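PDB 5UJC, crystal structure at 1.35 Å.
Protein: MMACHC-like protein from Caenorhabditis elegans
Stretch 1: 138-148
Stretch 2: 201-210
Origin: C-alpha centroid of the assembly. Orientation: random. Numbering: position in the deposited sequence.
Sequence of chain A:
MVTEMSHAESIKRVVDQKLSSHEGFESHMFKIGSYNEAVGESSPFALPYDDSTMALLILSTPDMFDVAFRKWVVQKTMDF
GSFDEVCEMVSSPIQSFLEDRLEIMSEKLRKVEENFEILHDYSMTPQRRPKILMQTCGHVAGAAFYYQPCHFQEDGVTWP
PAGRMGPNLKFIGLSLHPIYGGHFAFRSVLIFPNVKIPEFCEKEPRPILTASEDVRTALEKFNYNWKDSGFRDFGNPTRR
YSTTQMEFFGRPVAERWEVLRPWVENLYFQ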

ATOM      1  N   GLY A 138       4.267   7.456  -2.340  1.00  8.25           N
ATOM      2  CA  GLY A 138       3.782   7.897  -1.046  1.00  8.74           C
ATOM      3  C   GLY A 138       4.489   9.123  -0.535  1.00  8.43           C
ATOM      4  O   GLY A 138       3.869  10.011   0.110  1.00 10.07           O
ATOM      5  N   HIS A 139       5.783   9.201  -0.808  1.00  8.87           N
ATOM      6  CA  HIS A 139       6.567  10.343  -0.350  1.00  9.05           C
ATOM      7  C   HIS A 139       6.232  11.610  -1.173  1.00  9.82           C
ATOM      8  O   HIS A 139       5.933  12.678  -0.607  1.00 10.78           O
ATOM      9  N   VAL A 140       6.221  11.484  -2.506  1.00  9.94           N
ATOM     10  CA  VAL A 140       5.962  12.639  -3.321  1.00 11.35           C
ATOM     11  C   VAL A 140       4.514  13.122  -3.206  1.00 11.50           C
ATOM     12  O   VAL A 140       4.241  14.318  -3.384  1.00 13.04           O
ATOM     13  N   ALA A 141       3.604  12.215  -2.836  1.00 10.70           N
ATOM     14  CA  ALA A 141       2.187  12.596  -2.616  1.00 10.76           C
ATOM     15  C   ALA A 141       1.938  13.134  -1.208  1.00 12.33           C
ATOM     16  O   ALA A 141       0.840  13.581  -0.903  1.00 12.81           O
ATOM     17  N   GLY A 142       2.943  13.031  -0.339  1.00 11.03           N
ATOM     18  CA  GLY A 142       2.820  13.490   1.055  1.00 12.11           C
ATOM     19  C   GLY A 142       2.112  12.517   1.976  1.00 11.59           C
ATOM     20  O   GLY A 142       1.778  12.873   3.101  1.00 13.39           O
ATOM     21  N   ALA A 143       1.832  11.312   1.493  1.00 10.44           N
ATOM     22  CA  ALA A 143       1.068  10.324   2.276  1.00 10.38           C
ATOM     23  C   ALA A 143       1.845   9.701   3.409  1.00 10.01           C
ATOM     24  O   ALA A 143       1.290   9.439   4.476  1.00 10.83           O
ATOM     25  N   ALA A 144       3.136   9.456   3.181  1.00  9.51           N
ATOM     26  CA  ALA A 144       3.972   8.762   4.154  1.00  9.41           C
ATOM     27  C   ALA A 144       5.405   9.090   3.834  1.00  8.82           C
ATOM     28  O   ALA A 144       5.785   9.117   2.674  1.00 10.08           O
ATOM     29  N   PHE A 145       6.204   9.325   4.877  1.00  8.79           N
ATOM     30  CA  PHE A 145       7.621   9.665   4.719  1.00  9.26           C
ATOM     31  C   PHE A 145       8.399   8.377   4.453  1.00  8.48           C
ATOM     32  O   PHE A 145       8.280   7.392   5.190  1.00  9.30           O
ATOM     33  N   TYR A 146       9.166   8.383   3.384  1.00  9.45           N
ATOM     34  CA  TYR A 146       9.919   7.220   2.956  1.00  8.94           C
ATOM     35  C   TYR A 146      11.367   7.320   3.484  1.00  9.31           C
ATOM     36  O   TYR A 146      12.151   8.175   3.023  1.00 10.30           O
ATOM     37  N   TYR A 147      11.710   6.407   4.396  1.00  9.32           N
ATOM     38  CA  TYR A 147      13.027   6.332   4.991  1.00  9.50           C
ATOM     39  C   TYR A 147      13.892   5.363   4.191  1.00  9.28           C
ATOM     40  O   TYR A 147      13.656   4.129   4.199  1.00 11.04           O
ATOM     41  N   GLN A 148      14.888   5.919   3.487  1.00 11.12           N
ATOM     42  CA  GLN A 148      15.680   5.144   2.557  1.00 11.50           C
ATOM     43  C   GLN A 148      17.073   4.903   3.143  1.00 11.94           C
ATOM     44  O   GLN A 148      17.699   5.840   3.610  1.00 12.40           O
ATOM     45  N   CYS A 201      -0.089  21.365  -6.077  1.00 20.07           N
ATOM     46  CA  CYS A 201       1.123  21.217  -5.256  1.00 20.34           C
ATOM     47  C   CYS A 201       0.885  20.185  -4.196  1.00 17.38           C
ATOM     48  O   CYS A 201       0.054  20.378  -3.314  1.00 22.00           O
ATOM     49  N   GLU A 202       1.605  19.072  -4.287  1.00 16.05           N
ATOM     50  CA  GLU A 202       1.505  18.003  -3.294  1.00 17.35           C
ATOM     51  C   GLU A 202       1.928  18.505  -1.915  1.00 18.12           C
ATOM     52  O   GLU A 202       2.889  19.229  -1.797  1.00 21.80           O
ATOM     53  N   LYS A 203       1.271  18.033  -0.869  1.00 20.67           N
ATOM     54  CA  LYS A 203       1.781  18.303   0.472  1.00 26.59           C
ATOM     55  C   LYS A 203       3.061  17.506   0.723  1.00 18.68           C
ATOM     56  O   LYS A 203       3.311  16.481   0.078  1.00 17.33           O
ATOM     57  N   GLU A 204       3.904  18.038   1.594  1.00 21.63           N
ATOM     58  CA  GLU A 204       5.106  17.363   1.995  1.00 19.48           C
ATOM     59  C   GLU A 204       4.748  16.273   3.007  1.00 15.87           C
ATOM     60  O   GLU A 204       3.880  16.473   3.853  1.00 18.36           O
ATOM     61  N   PRO A 205       5.444  15.129   2.952  1.00 13.78           N
ATOM     62  CA  PRO A 205       5.196  14.099   3.955  1.00 13.50           C
ATOM     63  C   PRO A 205       5.660  14.510   5.345  1.00 13.78           C
ATOM     64  O   PRO A 205       6.684  15.175   5.485  1.00 14.92           O
ATOM     65  N   ARG A 206       4.860  14.200   6.369  1.00 14.44           N
ATOM     66  CA  ARG A 206       5.225  14.551   7.758  1.00 13.15           C
ATOM     67  C   ARG A 206       6.402  13.712   8.218  1.00 13.51           C
ATOM     68  O   ARG A 206       6.347  12.479   8.132  1.00 13.37           O
ATOM     69  N   PRO A 207       7.443  14.367   8.777  1.00 15.56           N
ATOM     70  CA  PRO A 207       8.493  13.614   9.391  1.00 14.72           C
ATOM     71  C   PRO A 207       7.983  12.836  10.603  1.00 14.45           C
ATOM     72  O   PRO A 207       7.292  13.392  11.457  1.00 18.88           O
ATOM     73  N   ILE A 208       8.287  11.559  10.644  1.00 13.09           N
ATOM     74  CA  ILE A 208       7.852  10.693  11.725  1.00 12.90           C
ATOM     75  C   ILE A 208       9.000  10.422  12.704  1.00 12.49           C
ATOM     76  O   ILE A 208       8.836  10.531  13.905  1.00 15.36           O
ATOM     77  N   LEU A 209      10.138  10.022  12.166  1.00 11.73           N
ATOM     78  CA  LEU A 209      11.326   9.751  12.954  1.00 12.44           C
ATOM     79  C   LEU A 209      12.358  10.822  12.679  1.00 14.05           C
ATOM     80  O   LEU A 209      12.846  10.951  11.546  1.00 18.18           O
ATOM     81  N   THR A 210      12.662  11.611  13.694  1.00 12.69           N
ATOM     82  CA  THR A 210      13.521  12.766  13.537  1.00 14.03           C
ATOM     83  C   THR A 210      14.978  12.470  13.912  1.00 14.56           C
ATOM     84  O   THR A 210      15.881  13.257  13.563  1.00 18.01           O
TER

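A chain segment without regular secondary structure can still pack closely against another, with a proline at the apolar centre and waters linking backbone atoms around it. In this MMACHC-like protein, Pro205 plays that part. Its CA-to-CB bond points toward the first stretch, and it gives up more surface to the contact than any other residue. The ring, puckered C-gamma endo, lies over one face of the His139 imidazole, with Pro205 CG 3.6 Å from the ring centroid and almost on its normal, a CH-pi contact. His139 adopts chi1 t, and His139 ND1 accepts a hydrogen bond from Tyr146 N (3.0 Å), which ties the imidazole to its own stretch. Phe145, also t and pointing toward the second stretch, places Phe145 CD2 3.9 Å from Pro205 CG, while Phe145 CB meets Arg206 O at 3.5 Å.

Beside the proline, Gly142 closes the helix in a Schellman motif with positive phi. Gly142 CA approaches Lys203 O to 3.2 Å, a CA-H...O contact; a CB here would clash with that same oxygen. Glu202 (chi1 m) points inward, with Glu202 CB 3.1 Å from Val140 O.

At the other end, Tyr147 (chi1 m) reaches across with its hydroxyl. Tyr147 OH accepts two backbone hydrogen bonds, from Ile208 N and Leu209 N, each 2.9 Å, so one side-chain oxygen receives two successive backbone N-H groups of an irregular segment. Tyr147 CZ also packs 4.1 Å from Leu209 CB.

Water completes the polar edge. One molecule lies 2.9 Å from Val140 O and 2.8 Å from Lys203 O, within reach of both carbonyls; another joins Ala141 O (2.9 Å) to Lys203 NZ (3.1 Å). A third links Gly142 O (2.8 Å) with Arg206 N (2.9 Å), and a further one bridges Tyr147 OH (2.6 Å) and Leu209 O (2.9 Å). Co-methylcobalamin also touches this region.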

ATOM      1  CB  HIS A 139       8.051  10.011  -0.443  1.00  9.41           C
ATOM      2  CG  HIS A 139       8.938  10.969   0.290  1.00 10.72           C
ATOM      3  ND1 HIS A 139       9.329  10.765   1.589  1.00 10.08           N
ATOM      4  CD2 HIS A 139       9.496  12.138  -0.094  1.00 12.33           C
ATOM      5  CE1 HIS A 139      10.108  11.758   1.975  1.00 11.26           C
ATOM      6  NE2 HIS A 139      10.223  12.608   0.969  1.00 13.93           N
ATOM      7  CB  VAL A 140       6.372  12.457  -4.796  1.00 12.68           C
ATOM      8  CG1 VAL A 140       7.854  12.065  -4.906  1.00 13.72           C
ATOM      9  CG2 VAL A 140       5.472  11.490  -5.536  1.00 14.21           C
ATOM     10  CB  ALA A 141       1.280  11.434  -2.881  1.00 10.73           C
ATOM     11  CB  ALA A 143       0.522   9.232   1.372  1.00 11.23           C
ATOM     12  CB  ALA A 144       3.726   7.261   4.076  1.00  9.29           C
ATOM     13  CB  PHE A 145       8.130  10.347   5.967  1.00 10.22           C
ATOM     14  CG  PHE A 145       9.409  11.097   5.758  1.00 11.71           C
ATOM     15  CD1 PHE A 145      10.617  10.423   5.633  1.00 11.00           C
ATOM     16  CD2 PHE A 145       9.409  12.467   5.679  1.00 12.48           C
ATOM     17  CE1 PHE A 145      11.790  11.122   5.419  1.00 12.23           C
ATOM     18  CE2 PHE A 145      10.571  13.169   5.446  1.00 13.12           C
ATOM     19  CZ  PHE A 145      11.768  12.488   5.323  1.00 13.62           C
ATOM     20  CB  TYR A 146       9.901   7.130   1.420  1.00  9.12           C
ATOM     21  CG  TYR A 146      10.645   5.960   0.800  1.00  8.90           C
ATOM     22  CD1 TYR A 146      10.803   4.741   1.476  1.00  8.98           C
ATOM     23  CD2 TYR A 146      11.094   6.043  -0.504  1.00  9.48           C
ATOM     24  CE1 TYR A 146      11.421   3.662   0.868  1.00  9.82           C
ATOM     25  CE2 TYR A 146      11.736   4.976  -1.115  1.00  9.29           C
ATOM     26  CZ  TYR A 146      11.904   3.781  -0.416  1.00  9.43           C
ATOM     27  OH  TYR A 146      12.530   2.684  -1.006  1.00 10.94           O
ATOM     28  CB  TYR A 147      12.920   5.910   6.468  1.00 10.96           C
ATOM     29  CG  TYR A 147      12.263   6.957   7.289  1.00 10.21           C
ATOM     30  CD1 TYR A 147      12.969   8.052   7.738  1.00 10.76           C
ATOM     31  CD2 TYR A 147      10.907   6.897   7.578  1.00  9.96           C
ATOM     32  CE1 TYR A 147      12.347   9.081   8.385  1.00 11.35           C
ATOM     33  CE2 TYR A 147      10.269   7.921   8.266  1.00 10.47           C
ATOM     34  CZ  TYR A 147      10.985   9.028   8.633  1.00 10.52           C
ATOM     35  OH  TYR A 147      10.362  10.075   9.284  1.00 13.56           O
ATOM     36  CB  GLN A 148      15.818   5.915   1.250  1.00 11.97           C
ATOM     37  CG  GLN A 148      14.482   6.235   0.600  1.00 12.80           C
ATOM     38  CD  GLN A 148      14.628   6.656  -0.844  1.00 13.24           C
ATOM     39  OE1 GLN A 148      15.168   5.917  -1.669  1.00 14.70           O
ATOM     40  NE2 GLN A 148      14.150   7.832  -1.158  1.00 13.01           N
ATOM     41  CB  CYS A 201       1.482  22.556  -4.590  1.00 26.29           C
ATOM     42  SG  CYS A 201       1.935  23.867  -5.741  1.00 37.73           S
ATOM     43  CB  GLU A 202       2.397  16.823  -3.688  1.00 16.88           C
ATOM     44  CG  GLU A 202       2.015  16.142  -4.998  1.00 17.88           C
ATOM     45  CD  GLU A 202       2.796  16.630  -6.195  1.00 18.20           C
ATOM     46  OE1 GLU A 202       3.502  17.674  -6.102  1.00 25.19           O
ATOM     47  OE2 GLU A 202       2.706  15.979  -7.239  1.00 21.14           O
ATOM     48  CB  LYS A 203       0.725  18.044   1.551  1.00 34.64           C
ATOM     49  CG  LYS A 203       0.488  16.600   1.898  1.00 38.69           C
ATOM     50  CD  LYS A 203      -0.477  16.482   3.086  1.00 45.64           C
ATOM     51  CE  LYS A 203      -1.888  16.941   2.741  1.00 49.41           C
ATOM     52  NZ  LYS A 203      -2.431  16.253   1.537  1.00 54.19           N
ATOM     53  CB  GLU A 204       6.092  18.367   2.610  1.00 23.98           C
ATOM     54  CG  GLU A 204       6.659  19.347   1.597  1.00 32.67           C
ATOM     55  CD  GLU A 204       8.134  19.128   1.348  1.00 45.10           C
ATOM     56  OE1 GLU A 204       8.499  18.042   0.835  1.00 56.94           O
ATOM     57  OE2 GLU A 204       8.929  20.034   1.682  1.00 55.88           O
ATOM     58  CB  PRO A 205       5.997  12.910   3.432  1.00 13.95           C
ATOM     59  CG  PRO A 205       7.117  13.537   2.662  1.00 13.95           C
ATOM     60  CD  PRO A 205       6.546  14.768   2.043  1.00 15.16           C
ATOM     61  CB  ARG A 206       4.035  14.308   8.713  1.00 18.05           C
ATOM     62  CG  ARG A 206       4.311  14.776  10.160  1.00 23.94           C
ATOM     63  CD  ARG A 206       3.304  14.207  11.181  1.00 30.21           C
ATOM     64  NE  ARG A 206       1.945  14.658  10.919  1.00 38.58           N
ATOM     65  CZ  ARG A 206       0.876  14.306  11.645  1.00 35.73           C
ATOM     66  NH1 ARG A 206       1.007  13.476  12.682  1.00 44.88           N
ATOM     67  NH2 ARG A 206      -0.333  14.755  11.311  1.00 46.06           N
ATOM     68  CB  PRO A 207       9.498  14.688   9.840  1.00 18.82           C
ATOM     69  CG  PRO A 207       9.177  15.884   9.082  1.00 24.73           C
ATOM     70  CD  PRO A 207       7.744  15.814   8.715  1.00 18.53           C
ATOM     71  CB  ILE A 208       7.292   9.363  11.180  1.00 12.55           C
ATOM     72  CG1 ILE A 208       6.133   9.626  10.199  1.00 13.84           C
ATOM     73  CG2 ILE A 208       6.840   8.464  12.329  1.00 12.92           C
ATOM     74  CD1 ILE A 208       5.022  10.463  10.771  1.00 13.77           C
ATOM     75  CB  LEU A 209      11.904   8.403  12.585  1.00 13.06           C
ATOM     76  CG  LEU A 209      10.983   7.207  12.829  1.00 13.66           C
ATOM     77  CD1 LEU A 209      11.646   5.919  12.400  1.00 15.37           C
ATOM     78  CD2 LEU A 209      10.550   7.121  14.281  1.00 14.38           C
ATOM     79  CB  THR A 210      13.002  13.926  14.373  1.00 15.46           C
ATOM     80  OG1 THR A 210      12.810  13.490  15.711  1.00 15.83           O
ATOM     81  CG2 THR A 210      11.681  14.446  13.791  1.00 17.97           C
TER
HETATM   82  O   HOH W   1       5.488  16.164  -1.599  1.00 25.03           O
HETATM   83  O   HOH W   2       5.851  16.388  -4.598  1.00 31.93           O
HETATM   84  O   HOH W   3      -1.133  13.415   1.160  1.00 19.08           O
HETATM   85  O   HOH W   4       2.637  12.436   5.782  1.00 14.67           O
HETATM   86  O   HOH W   5       4.505  10.649   7.186  1.00 13.10           O
HETATM   87  O   HOH W   6      11.727  12.288   9.180  1.00 19.89           O